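Local structure of RTX-adhesin (Marinomonas primoryensis, 5IRB) at residues E232-T244 against G271-A283. The protein is part of a giant calcium-binding RTX adhesin that binds its Antarctic bacterium to diatoms and ice, this piece being a string of three beta-sandwich domains. Residues are numbered along the deposited sequence; the frame is centred on the assembly and turned at random.
Sequences EAAGTVAVSGTAT and GEWSVDVAGSDLA. With CA (calcium ion), chain K.
Trp-273 has chi1 of 54°, which sets CG between its own backbone N and carbonyl carbon, and its second torsion then turns the indole flat across the neighbouring strand at Gly-241. The backbone N of Gly-241 lies over the middle of the ring, and its CA makes a CH-pi contact 3.9 Å from the centroid of the five-membered ring of Trp-273, 30° off the normal. Gly-241 N stands 3.4 Å above the plane of the Trp-273 ring, so the glycine backbone lies directly against this face. At the ring edge, in plane, Trp-273 NE1 gives a weak, bent hydrogen bond to Thr-242 O (3.1 Å).

Strands 236-244 and 272-278 run antiparallel, and three hydrogen-bonded pairs carry the ladder: Val-237 with Val-277, Val-239 with Val-275, Gly-241 with Trp-273. The straightest bond joins Val-237 N to Val-277 O, 2.7 Å at 179°. Together with strand 216-219 they form one sheet of a beta-sandwich, consistent with an Ig-like fold, in the C-terminal domain of this chain. Val-239, Val-275, Val-277 and Trp-273 point to the face that packs on the second sheet, where Phe-288 and Leu-256 meet Val-239, and Val-254 and Ala-290 meet the indole. With CG1 anti to the backbone N, Val-239 directs that methyl to Trp-273 CZ3 (4.1 Å), while its CG2 meets Val-277 CG2 at 3.6 Å. On the other face Thr-236 CG2 lies 3.6 Å from Asp-276 CB, the two side chains crossing at about a right angle.

Beyond the ladder, Gly-279 N donates to Gly-235 O at the start of helix 279-284, whose Leu-282 rests CD1 on Val-237 CB (3.6 Å). Glu-232 holds calcium through both carboxylate oxygens, beside two waters; Thr-223, Asp-225 and Val-227 complete the site.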
loop_
_atom_site.group_PDB
_atom_site.type_symbol
_atom_site.label_atom_id
_atom_site.label_comp_id
_atom_site.label_asym_id
_atom_site.label_seq_id
_atom_site.Cartn_x
_atom_site.Cartn_y
_atom_site.Cartn_z
ATOM N N GLU A 232 11.846 -47.846 46.088
ATOM C CA GLU A 232 11.744 -46.752 45.131
ATOM C C GLU A 232 10.372 -46.082 45.191
ATOM O O GLU A 232 10.266 -44.854 45.115
ATOM C CB GLU A 232 12.029 -47.253 43.704
ATOM C CG GLU A 232 13.514 -47.488 43.393
ATOM C CD GLU A 232 13.743 -48.418 42.208
ATOM O OE1 GLU A 232 12.786 -49.073 41.767
ATOM O OE2 GLU A 232 14.885 -48.500 41.720
ATOM N N ALA A 233 9.330 -46.899 45.332
ATOM C CA ALA A 233 7.957 -46.411 45.491
ATOM C C ALA A 233 7.733 -45.560 46.738
ATOM O O ALA A 233 6.904 -44.647 46.737
ATOM C CB ALA A 233 6.999 -47.576 45.501
ATOM N N ALA A 234 8.485 -45.857 47.791
ATOM C CA ALA A 234 8.449 -45.077 49.025
ATOM C C ALA A 234 8.978 -43.648 48.859
ATOM O O ALA A 234 8.602 -42.752 49.620
ATOM C CB ALA A 234 9.228 -45.810 50.119
ATOM N N GLY A 235 9.849 -43.440 47.873
ATOM C CA GLY A 235 10.580 -42.190 47.755
ATOM C C GLY A 235 10.280 -41.334 46.539
ATOM O O GLY A 235 9.144 -41.256 46.070
ATOM N N THR A 236 11.313 -40.664 46.041
ATOM C CA THR A 236 11.196 -39.806 44.870
ATOM C C THR A 236 11.980 -40.454 43.749
ATOM O O THR A 236 13.056 -40.999 43.990
ATOM C CB THR A 236 11.740 -38.394 45.145
ATOM O OG1 THR A 236 10.948 -37.763 46.156
ATOM C CG2 THR A 236 11.705 -37.552 43.886
ATOM N N VAL A 237 11.435 -40.445 42.541
ATOM C CA VAL A 237 12.150 -40.995 41.397
ATOM C C VAL A 237 12.367 -39.934 40.317
ATOM O O VAL A 237 11.429 -39.233 39.929
ATOM C CB VAL A 237 11.408 -42.199 40.791
ATOM C CG1 VAL A 237 11.996 -42.563 39.441
ATOM C CG2 VAL A 237 11.484 -43.386 41.727
ATOM N N ALA A 238 13.601 -39.832 39.829
ATOM C CA ALA A 238 13.926 -38.910 38.740
ATOM C C ALA A 238 13.557 -39.523 37.393
ATOM O O ALA A 238 14.203 -40.474 36.936
ATOM C CB ALA A 238 15.410 -38.548 38.772
ATOM N N VAL A 239 12.506 -38.998 36.771
ATOM C CA VAL A 239 12.128 -39.426 35.439
ATOM C C VAL A 239 12.765 -38.501 34.396
ATOM O O VAL A 239 12.641 -37.280 34.484
ATOM C CB VAL A 239 10.600 -39.439 35.284
ATOM C CG1 VAL A 239 10.205 -39.841 33.870
ATOM C CG2 VAL A 239 9.971 -40.380 36.343
ATOM N N SER A 240 13.438 -39.093 33.412
ATOM C CA SER A 240 14.204 -38.335 32.434
ATOM C C SER A 240 14.006 -38.883 31.022
ATOM O O SER A 240 13.486 -39.997 30.844
ATOM C CB SER A 240 15.698 -38.334 32.793
ATOM O OG SER A 240 16.255 -39.626 32.651
ATOM N N GLY A 241 14.395 -38.076 30.027
ATOM C CA GLY A 241 14.284 -38.448 28.631
ATOM C C GLY A 241 14.951 -37.420 27.727
ATOM O O GLY A 241 15.769 -36.626 28.190
ATOM N N THR A 242 14.658 -37.501 26.431
ATOM C CA THR A 242 15.173 -36.565 25.433
ATOM C C THR A 242 14.022 -35.840 24.714
ATOM O O THR A 242 12.846 -36.227 24.825
ATOM C CB THR A 242 16.082 -37.271 24.401
ATOM O OG1 THR A 242 15.300 -38.128 23.569
ATOM C CG2 THR A 242 17.159 -38.116 25.098
ATOM N N ALA A 243 14.374 -34.760 24.020
ATOM C CA ALA A 243 13.415 -33.910 23.305
ATOM C C ALA A 243 14.276 -33.074 22.367
ATOM O O ALA A 243 14.966 -32.184 22.824
ATOM C CB ALA A 243 12.625 -33.035 24.248
ATOM N N THR A 244 14.317 -33.460 21.092
ATOM C CA THR A 244 15.092 -32.789 20.056
ATOM C C THR A 244 14.354 -32.849 18.731
ATOM O O THR A 244 13.421 -33.619 18.580
ATOM C CB THR A 244 16.476 -33.445 19.845
ATOM O OG1 THR A 244 16.278 -34.793 19.393
ATOM C CG2 THR A 244 17.277 -33.490 21.133
ATOM N N GLY A 271 19.374 -31.130 25.013
ATOM C CA GLY A 271 18.162 -31.800 24.580
ATOM C C GLY A 271 17.657 -32.898 25.529
ATOM O O GLY A 271 16.960 -33.815 25.108
ATOM N N GLU A 272 17.989 -32.781 26.812
ATOM C CA GLU A 272 17.489 -33.731 27.817
ATOM C C GLU A 272 16.562 -33.032 28.810
ATOM O O GLU A 272 16.481 -31.789 28.868
ATOM C CB GLU A 272 18.650 -34.409 28.562
ATOM C CG GLU A 272 19.532 -35.287 27.679
ATOM C CD GLU A 272 20.716 -35.894 28.427
ATOM O OE1 GLU A 272 20.506 -36.802 29.251
ATOM O OE2 GLU A 272 21.862 -35.455 28.191
ATOM N N TRP A 273 15.838 -33.832 29.575
ATOM C CA TRP A 273 14.991 -33.293 30.618
ATOM C C TRP A 273 14.924 -34.309 31.743
ATOM O O TRP A 273 15.061 -35.513 31.505
ATOM C CB TRP A 273 13.603 -32.956 30.072
ATOM C CG TRP A 273 12.948 -34.112 29.382
ATOM C CD1 TRP A 273 12.938 -34.363 28.037
ATOM C CD2 TRP A 273 12.180 -35.146 29.985
ATOM N NE1 TRP A 273 12.242 -35.514 27.770
ATOM C CE2 TRP A 273 11.748 -36.023 28.964
ATOM C CE3 TRP A 273 11.812 -35.450 31.307
ATOM C CZ2 TRP A 273 10.994 -37.169 29.195
ATOM C CZ3 TRP A 273 11.050 -36.596 31.548
ATOM C CH2 TRP A 273 10.638 -37.428 30.491
ATOM N N SER A 274 14.749 -33.826 32.967
ATOM C CA SER A 274 14.526 -34.711 34.118
ATOM C C SER A 274 13.568 -34.011 35.078
ATOM O O SER A 274 13.567 -32.773 35.183
ATOM C CB SER A 274 15.843 -35.079 34.817
ATOM O OG SER A 274 15.607 -35.988 35.884
ATOM N N VAL A 275 12.723 -34.790 35.745
ATOM C CA VAL A 275 11.826 -34.228 36.743
ATOM C C VAL A 275 11.611 -35.221 37.874
ATOM O O VAL A 275 11.578 -36.438 37.654
ATOM C CB VAL A 275 10.477 -33.801 36.104
ATOM C CG1 VAL A 275 9.777 -34.973 35.438
ATOM C CG2 VAL A 275 9.579 -33.116 37.119
ATOM N N ASP A 276 11.493 -34.707 39.095
ATOM C CA ASP A 276 11.300 -35.579 40.250
ATOM C C ASP A 276 9.831 -35.954 40.432
ATOM O O ASP A 276 8.950 -35.099 40.513
ATOM C CB ASP A 276 11.859 -34.913 41.512
ATOM C CG ASP A 276 13.389 -34.999 41.595
ATOM O OD1 ASP A 276 14.013 -35.751 40.806
ATOM O OD2 ASP A 276 13.976 -34.290 42.437
ATOM N N VAL A 277 9.581 -37.254 40.494
ATOM C CA VAL A 277 8.230 -37.782 40.585
ATOM C C VAL A 277 8.061 -38.607 41.864
ATOM O O VAL A 277 8.949 -39.365 42.223
ATOM C CB VAL A 277 7.921 -38.647 39.358
ATOM C CG1 VAL A 277 6.508 -39.207 39.435
ATOM C CG2 VAL A 277 8.111 -37.823 38.083
ATOM N N ALA A 278 6.936 -38.450 42.557
ATOM C CA ALA A 278 6.635 -39.302 43.702
ATOM C C ALA A 278 6.535 -40.769 43.292
ATOM O O ALA A 278 5.789 -41.119 42.377
ATOM C CB ALA A 278 5.341 -38.854 44.368
ATOM N N GLY A 279 7.242 -41.631 44.011
ATOM C CA GLY A 279 7.224 -43.053 43.726
ATOM C C GLY A 279 5.841 -43.669 43.814
ATOM O O GLY A 279 5.522 -44.619 43.087
ATOM N N SER A 280 5.020 -43.142 44.718
ATOM C CA SER A 280 3.673 -43.671 44.894
ATOM C C SER A 280 2.880 -43.501 43.599
ATOM O O SER A 280 2.048 -44.334 43.259
ATOM C CB SER A 280 2.958 -42.994 46.073
ATOM O OG SER A 280 2.987 -41.582 45.950
ATOM N N ASP A 281 3.149 -42.420 42.873
ATOM C CA ASP A 281 2.486 -42.186 41.600
ATOM C C ASP A 281 2.939 -43.171 40.528
ATOM O O ASP A 281 2.128 -43.693 39.768
ATOM C CB ASP A 281 2.719 -40.750 41.149
ATOM C CG ASP A 281 1.946 -39.760 41.992
ATOM O OD1 ASP A 281 0.889 -40.168 42.531
ATOM O OD2 ASP A 281 2.358 -38.579 42.083
ATOM N N LEU A 282 4.235 -43.437 40.469
ATOM C CA LEU A 282 4.736 -44.375 39.478
ATOM C C LEU A 282 4.261 -45.786 39.799
ATOM O O LEU A 282 4.036 -46.588 38.887
ATOM C CB LEU A 282 6.263 -44.329 39.399
ATOM C CG LEU A 282 6.795 -42.993 38.880
ATOM C CD1 LEU A 282 8.260 -42.794 39.247
ATOM C CD2 LEU A 282 6.586 -42.892 37.383
ATOM N N ALA A 283 4.117 -46.082 41.093
ATOM C CA ALA A 283 3.570 -47.363 41.553
ATOM C C ALA A 283 2.128 -47.609 41.113
ATOM O O ALA A 283 1.728 -48.745 40.899
ATOM C CB ALA A 283 3.664 -47.462 43.073
HETATM CA CA CA K . 14.241 -50.158 39.841
HETATM O O HOH W 1 18.278 -37.990 29.469
HETATM O O HOH W 2 14.399 -52.130 41.094
HETATM O O HOH W 3 16.673 -49.646 39.862
#